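Long-range contact in pheromone cOB1/lipoprotein, YaeC family (Enterococcus faecalis, PDB 4EF1), which probably binds methionine outside the cell as a membrane-anchored lipoprotein of the NlpA family, its precursor also supplying the sex pheromone cOB1: residues Leu96-Ser110 / Thr147-Met161. Sequence-based numbering, arbitrary orientation.
Sequences LQEIPDGSTIYVSSS and TKKLKFNHESDPAIM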
loop_
_atom_site.group_PDB
_atom_site.type_symbol
_atom_site.label_atom_id
_atom_site.label_comp_id
_atom_site.label_asym_id
_atom_site.label_seq_id
_atom_site.Cartn_x
_atom_site.Cartn_y
_atom_site.Cartn_z
ATOM N N LEU A 96 13.313 -16.459 6.530
ATOM C CA LEU A 96 12.976 -17.136 5.272
ATOM C C LEU A 96 13.767 -18.428 5.112
ATOM O O LEU A 96 13.221 -19.415 4.655
ATOM C CB LEU A 96 13.196 -16.231 4.055
ATOM C CG LEU A 96 12.189 -15.102 3.808
ATOM C CD1 LEU A 96 12.541 -14.129 2.702
ATOM C CD2 LEU A 96 10.813 -15.638 3.555
ATOM N N GLN A 97 15.038 -18.443 5.542
ATOM C CA GLN A 97 15.910 -19.625 5.359
ATOM C C GLN A 97 15.443 -20.875 6.127
ATOM O O GLN A 97 15.725 -22.013 5.704
ATOM C CB GLN A 97 17.380 -19.310 5.703
ATOM C CG GLN A 97 18.015 -18.174 4.912
ATOM C CD GLN A 97 17.952 -18.359 3.383
ATOM O OE1 GLN A 97 18.188 -19.452 2.861
ATOM N NE2 GLN A 97 17.652 -17.267 2.667
ATOM N N GLU A 98 14.715 -20.654 7.220
ATOM C CA GLU A 98 14.102 -21.716 8.041
ATOM C C GLU A 98 12.883 -22.362 7.414
ATOM O O GLU A 98 12.501 -23.434 7.827
ATOM C CB GLU A 98 13.627 -21.166 9.407
ATOM C CG GLU A 98 14.714 -20.902 10.434
ATOM C CD GLU A 98 14.189 -20.160 11.663
ATOM O OE1 GLU A 98 12.975 -19.862 11.741
ATOM O OE2 GLU A 98 14.994 -19.883 12.570
ATOM N N ILE A 99 12.247 -21.699 6.452
ATOM C CA ILE A 99 11.030 -22.226 5.798
ATOM C C ILE A 99 11.284 -23.588 5.101
ATOM O O ILE A 99 12.229 -23.720 4.306
ATOM C CB ILE A 99 10.423 -21.162 4.820
ATOM C CG1 ILE A 99 9.808 -20.008 5.613
ATOM C CG2 ILE A 99 9.379 -21.721 3.901
ATOM C CD1 ILE A 99 9.390 -18.812 4.784
ATOM N N PRO A 100 10.464 -24.613 5.428
ATOM C CA PRO A 100 10.630 -25.909 4.797
ATOM C C PRO A 100 10.376 -25.885 3.310
ATOM O O PRO A 100 9.570 -25.083 2.825
ATOM C CB PRO A 100 9.593 -26.781 5.508
ATOM C CG PRO A 100 9.388 -26.127 6.843
ATOM C CD PRO A 100 9.538 -24.665 6.578
ATOM N N ASP A 101 11.016 -26.790 2.590
ATOM C CA ASP A 101 10.744 -26.933 1.173
ATOM C C ASP A 101 9.260 -27.255 0.965
ATOM O O ASP A 101 8.635 -27.944 1.785
ATOM C CB ASP A 101 11.580 -28.028 0.514
ATOM C CG ASP A 101 13.066 -27.665 0.367
ATOM O OD1 ASP A 101 13.522 -26.618 0.916
ATOM O OD2 ASP A 101 13.749 -28.462 -0.319
ATOM N N GLY A 102 8.696 -26.738 -0.106
ATOM C CA GLY A 102 7.299 -26.975 -0.401
ATOM C C GLY A 102 6.289 -26.231 0.434
ATOM O O GLY A 102 5.094 -26.500 0.323
ATOM N N SER A 103 6.746 -25.290 1.259
ATOM C CA SER A 103 5.860 -24.478 2.043
ATOM C C SER A 103 5.065 -23.552 1.105
ATOM O O SER A 103 5.523 -23.201 0.016
ATOM C CB SER A 103 6.644 -23.634 3.071
ATOM O OG SER A 103 7.282 -24.437 4.051
ATOM N N THR A 104 3.877 -23.175 1.560
ATOM C CA THR A 104 3.013 -22.235 0.876
ATOM C C THR A 104 3.177 -20.829 1.485
ATOM O O THR A 104 3.091 -20.650 2.716
ATOM C CB THR A 104 1.535 -22.683 0.940
ATOM O OG1 THR A 104 1.422 -24.033 0.434
ATOM C CG2 THR A 104 0.585 -21.700 0.163
ATOM N N ILE A 105 3.386 -19.860 0.600
ATOM C CA ILE A 105 3.461 -18.456 0.937
ATOM C C ILE A 105 2.116 -17.875 0.516
ATOM O O ILE A 105 1.661 -18.092 -0.622
ATOM C CB ILE A 105 4.633 -17.763 0.199
ATOM C CG1 ILE A 105 5.969 -18.454 0.487
ATOM C CG2 ILE A 105 4.711 -16.260 0.549
ATOM C CD1 ILE A 105 6.410 -18.447 1.938
ATOM N N TYR A 106 1.452 -17.205 1.452
ATOM C CA TYR A 106 0.136 -16.593 1.240
ATOM C C TYR A 106 0.269 -15.107 0.932
ATOM O O TYR A 106 0.924 -14.362 1.676
ATOM C CB TYR A 106 -0.788 -16.759 2.467
ATOM C CG TYR A 106 -1.456 -18.104 2.557
ATOM C CD1 TYR A 106 -0.715 -19.237 2.861
ATOM C CD2 TYR A 106 -2.856 -18.263 2.328
ATOM C CE1 TYR A 106 -1.323 -20.474 2.944
ATOM C CE2 TYR A 106 -3.446 -19.512 2.386
ATOM C CZ TYR A 106 -2.682 -20.602 2.717
ATOM O OH TYR A 106 -3.262 -21.845 2.796
ATOM N N VAL A 107 -0.293 -14.726 -0.218
ATOM C CA VAL A 107 -0.303 -13.333 -0.667
ATOM C C VAL A 107 -1.746 -13.003 -1.049
ATOM O O VAL A 107 -2.555 -13.918 -1.301
ATOM C CB VAL A 107 0.678 -13.073 -1.836
ATOM C CG1 VAL A 107 2.105 -13.442 -1.439
ATOM C CG2 VAL A 107 0.231 -13.790 -3.105
ATOM N N SER A 108 -2.117 -11.717 -1.044
ATOM C CA SER A 108 -3.492 -11.356 -1.432
ATOM C C SER A 108 -3.752 -11.614 -2.935
ATOM O O SER A 108 -2.831 -11.899 -3.693
ATOM C CB SER A 108 -3.818 -9.893 -1.115
ATOM O OG SER A 108 -3.362 -9.056 -2.142
ATOM N N SER A 109 -5.009 -11.503 -3.341
ATOM C CA SER A 109 -5.419 -11.606 -4.745
ATOM C C SER A 109 -5.100 -10.358 -5.587
ATOM O O SER A 109 -5.391 -10.347 -6.788
ATOM C CB SER A 109 -6.933 -11.852 -4.799
ATOM O OG SER A 109 -7.587 -10.821 -4.061
ATOM N N SER A 110 -4.517 -9.327 -4.982
ATOM C CA SER A 110 -4.218 -8.087 -5.667
ATOM C C SER A 110 -2.937 -8.283 -6.474
ATOM O O SER A 110 -1.840 -8.275 -5.926
ATOM C CB SER A 110 -4.098 -6.907 -4.693
ATOM O OG SER A 110 -3.846 -5.670 -5.370
ATOM N N THR A 147 14.420 -22.358 -5.112
ATOM C CA THR A 147 15.303 -23.240 -4.342
ATOM C C THR A 147 14.540 -24.107 -3.334
ATOM O O THR A 147 14.805 -25.299 -3.214
ATOM C CB THR A 147 16.420 -22.429 -3.659
ATOM O OG1 THR A 147 17.137 -21.697 -4.667
ATOM C CG2 THR A 147 17.372 -23.319 -2.864
ATOM N N LYS A 148 13.586 -23.504 -2.635
ATOM C CA LYS A 148 12.788 -24.233 -1.638
ATOM C C LYS A 148 11.481 -24.818 -2.216
ATOM O O LYS A 148 10.683 -25.343 -1.478
ATOM C CB LYS A 148 12.495 -23.310 -0.425
ATOM C CG LYS A 148 13.706 -23.049 0.424
ATOM C CD LYS A 148 13.337 -22.122 1.584
ATOM C CE LYS A 148 14.442 -22.052 2.603
ATOM N NZ LYS A 148 14.735 -23.320 3.320
ATOM N N LYS A 149 11.280 -24.737 -3.531
ATOM C CA LYS A 149 10.069 -25.208 -4.187
ATOM C C LYS A 149 8.822 -24.669 -3.491
ATOM O O LYS A 149 7.875 -25.388 -3.226
ATOM C CB LYS A 149 10.057 -26.745 -4.300
ATOM C CG LYS A 149 11.254 -27.282 -5.114
ATOM C CD LYS A 149 11.796 -28.621 -4.623
ATOM C CE LYS A 149 12.837 -29.270 -5.550
ATOM N NZ LYS A 149 13.711 -30.216 -4.785
ATOM N N LEU A 150 8.831 -23.363 -3.254
ATOM C CA LEU A 150 7.749 -22.702 -2.605
ATOM C C LEU A 150 6.489 -22.702 -3.460
ATOM O O LEU A 150 6.540 -22.660 -4.710
ATOM C CB LEU A 150 8.151 -21.283 -2.190
ATOM C CG LEU A 150 9.254 -21.119 -1.170
ATOM C CD1 LEU A 150 9.548 -19.629 -0.961
ATOM C CD2 LEU A 150 8.896 -21.801 0.146
ATOM N N LYS A 151 5.368 -22.849 -2.767
ATOM C CA LYS A 151 4.060 -22.761 -3.358
ATOM C C LYS A 151 3.488 -21.416 -3.000
ATOM O O LYS A 151 3.839 -20.794 -1.947
ATOM C CB LYS A 151 3.147 -23.883 -2.848
ATOM C CG LYS A 151 3.602 -25.300 -3.179
ATOM C CD LYS A 151 2.774 -26.331 -2.403
ATOM C CE LYS A 151 3.321 -27.733 -2.542
ATOM N NZ LYS A 151 4.647 -27.906 -1.891
ATOM N N PHE A 152 2.585 -20.933 -3.841
ATOM C CA PHE A 152 1.932 -19.637 -3.575
ATOM C C PHE A 152 0.397 -19.725 -3.575
ATOM O O PHE A 152 -0.192 -20.201 -4.516
ATOM C CB PHE A 152 2.413 -18.600 -4.594
ATOM C CG PHE A 152 3.904 -18.397 -4.567
ATOM C CD1 PHE A 152 4.463 -17.430 -3.721
ATOM C CD2 PHE A 152 4.741 -19.180 -5.328
ATOM C CE1 PHE A 152 5.840 -17.222 -3.686
ATOM C CE2 PHE A 152 6.121 -19.004 -5.282
ATOM C CZ PHE A 152 6.663 -18.018 -4.460
ATOM N N ASN A 153 -0.224 -19.228 -2.512
ATOM C CA ASN A 153 -1.684 -19.072 -2.484
ATOM C C ASN A 153 -2.013 -17.580 -2.554
ATOM O O ASN A 153 -1.637 -16.807 -1.639
ATOM C CB ASN A 153 -2.258 -19.704 -1.242
ATOM C CG ASN A 153 -3.776 -19.647 -1.177
ATOM O OD1 ASN A 153 -4.381 -18.589 -1.315
ATOM N ND2 ASN A 153 -4.378 -20.787 -0.941
ATOM N N HIS A 154 -2.698 -17.192 -3.641
ATOM C CA HIS A 154 -3.096 -15.784 -3.894
ATOM C C HIS A 154 -4.607 -15.602 -4.014
ATOM O O HIS A 154 -5.106 -14.774 -4.785
ATOM C CB HIS A 154 -2.355 -15.274 -5.125
ATOM C CG HIS A 154 -2.575 -16.112 -6.377
ATOM N ND1 HIS A 154 -3.737 -16.131 -7.040
ATOM C CD2 HIS A 154 -1.724 -16.967 -7.063
ATOM C CE1 HIS A 154 -3.635 -16.951 -8.115
ATOM N NE2 HIS A 154 -2.409 -17.445 -8.146
ATOM N N GLU A 155 -5.361 -16.348 -3.214
ATOM C CA GLU A 155 -6.833 -16.351 -3.293
ATOM C C GLU A 155 -7.523 -15.309 -2.398
ATOM O O GLU A 155 -8.596 -14.876 -2.722
ATOM C CB GLU A 155 -7.348 -17.727 -2.886
ATOM C CG GLU A 155 -6.796 -18.865 -3.702
ATOM C CD GLU A 155 -7.211 -18.761 -5.148
ATOM O OE1 GLU A 155 -8.429 -18.828 -5.416
ATOM O OE2 GLU A 155 -6.335 -18.628 -6.014
ATOM N N SER A 156 -6.915 -14.930 -1.277
ATOM C CA SER A 156 -7.578 -14.105 -0.285
ATOM C C SER A 156 -7.498 -12.587 -0.482
ATOM O O SER A 156 -6.538 -12.057 -1.021
ATOM C CB SER A 156 -7.047 -14.477 1.114
ATOM O OG SER A 156 -7.469 -15.792 1.433
ATOM N N ASP A 157 -8.523 -11.894 -0.002
ATOM C CA ASP A 157 -8.587 -10.440 -0.075
ATOM C C ASP A 157 -7.515 -9.810 0.791
ATOM O O ASP A 157 -7.178 -10.345 1.833
ATOM C CB ASP A 157 -9.949 -9.886 0.411
ATOM C CG ASP A 157 -11.127 -10.311 -0.467
ATOM O OD1 ASP A 157 -10.945 -10.737 -1.629
ATOM O OD2 ASP A 157 -12.265 -10.219 0.049
ATOM N N PRO A 158 -6.973 -8.653 0.363
ATOM C CA PRO A 158 -6.026 -7.939 1.156
ATOM C C PRO A 158 -6.433 -7.659 2.620
ATOM O O PRO A 158 -5.579 -7.720 3.517
ATOM C CB PRO A 158 -5.886 -6.612 0.398
ATOM C CG PRO A 158 -6.099 -6.971 -1.019
ATOM C CD PRO A 158 -7.142 -8.041 -0.982
ATOM N N ALA A 159 -7.707 -7.361 2.853
ATOM C CA ALA A 159 -8.211 -7.114 4.221
ATOM C C ALA A 159 -8.176 -8.354 5.138
ATOM O O ALA A 159 -8.324 -8.222 6.339
ATOM C CB ALA A 159 -9.626 -6.555 4.158
ATOM N N ILE A 160 -7.994 -9.564 4.606
ATOM C CA ILE A 160 -7.993 -10.732 5.509
ATOM C C ILE A 160 -6.589 -11.328 5.747
ATOM O O ILE A 160 -6.456 -12.298 6.483
ATOM C CB ILE A 160 -9.012 -11.840 5.118
ATOM C CG1 ILE A 160 -8.459 -12.780 4.033
ATOM C CG2 ILE A 160 -10.397 -11.253 4.791
ATOM C CD1 ILE A 160 -8.947 -14.204 4.153
HETATM N N MSE A 161 -5.549 -10.698 5.223
HETATM C CA MSE A 161 -4.202 -11.255 5.310
HETATM C C MSE A 161 -3.736 -11.314 6.764
HETATM O O MSE A 161 -3.032 -12.255 7.133
HETATM C CB MSE A 161 -3.201 -10.498 4.437
HETATM C CG MSE A 161 -3.610 -10.392 2.965
HETATM SE SE MSE A 161 -4.155 -12.043 2.164
HETATM C CE MSE A 161 -2.498 -13.012 2.411
HETATM O O HOH W 1 -4.199 -15.671 -0.077
HETATM O O HOH W 2 -9.725 -12.410 -3.139
#
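I105 and F152 sit at the middle of a parallel strand pair, 104-108 beside 151-156, at one edge of the five-stranded sheet in one lobe of this periplasmic-binding-protein fold; 151-156 is the edge strand on this side. Backbone bonds zip the pair together: S103 O takes K151 N, K151 O takes I105 N, I105 O takes N153 N and N153 O takes V107 N.

The K148 side chain runs from its root along D101: CB and CG pass the carboxylate, and K148 CG lies 3.6 Å from D101 OD1. CD and CE then slide along I99 O, and a bend at the last torsion (chi4 -65°) turns NZ in among the carbonyls of the 96-99 turn. There K148 NZ bonds I99 O at 2.7 Å, in the carbonyl plane, and Q97 O at 2.9 Å, from well above its plane. Two backbone oxygens thus grip the ammonium, while D101 OD1 stays 4.3 Å from K148 NZ, too far for a salt bridge. Next door, K151 NZ lies on a lone pair of G102 O, 2.7 Å away, in the type II turn P100-S103.

On the face carrying I105 and F152, L150 sends CD1 to I105 CG1 and CD2 to I99 CG2, and helix 114-123 packs against F152 through L121. On the other face, the N153 amide stacks on the Y106 ring, planes 14° apart, with N153 CB also over the ring. N153 gets there with CG anti to its backbone N (chi1 -177°), and its OD1 accepts E155 N in an Asx turn.

Toward the selenomethionine pocket, the S110 side chain lies about 5 Å from the bound selenomethionine; two residues earlier, the S108 hydroxyl closes an ST turn, its OG accepting S110 N at 3.1 Å while P158 CG rests against that same oxygen.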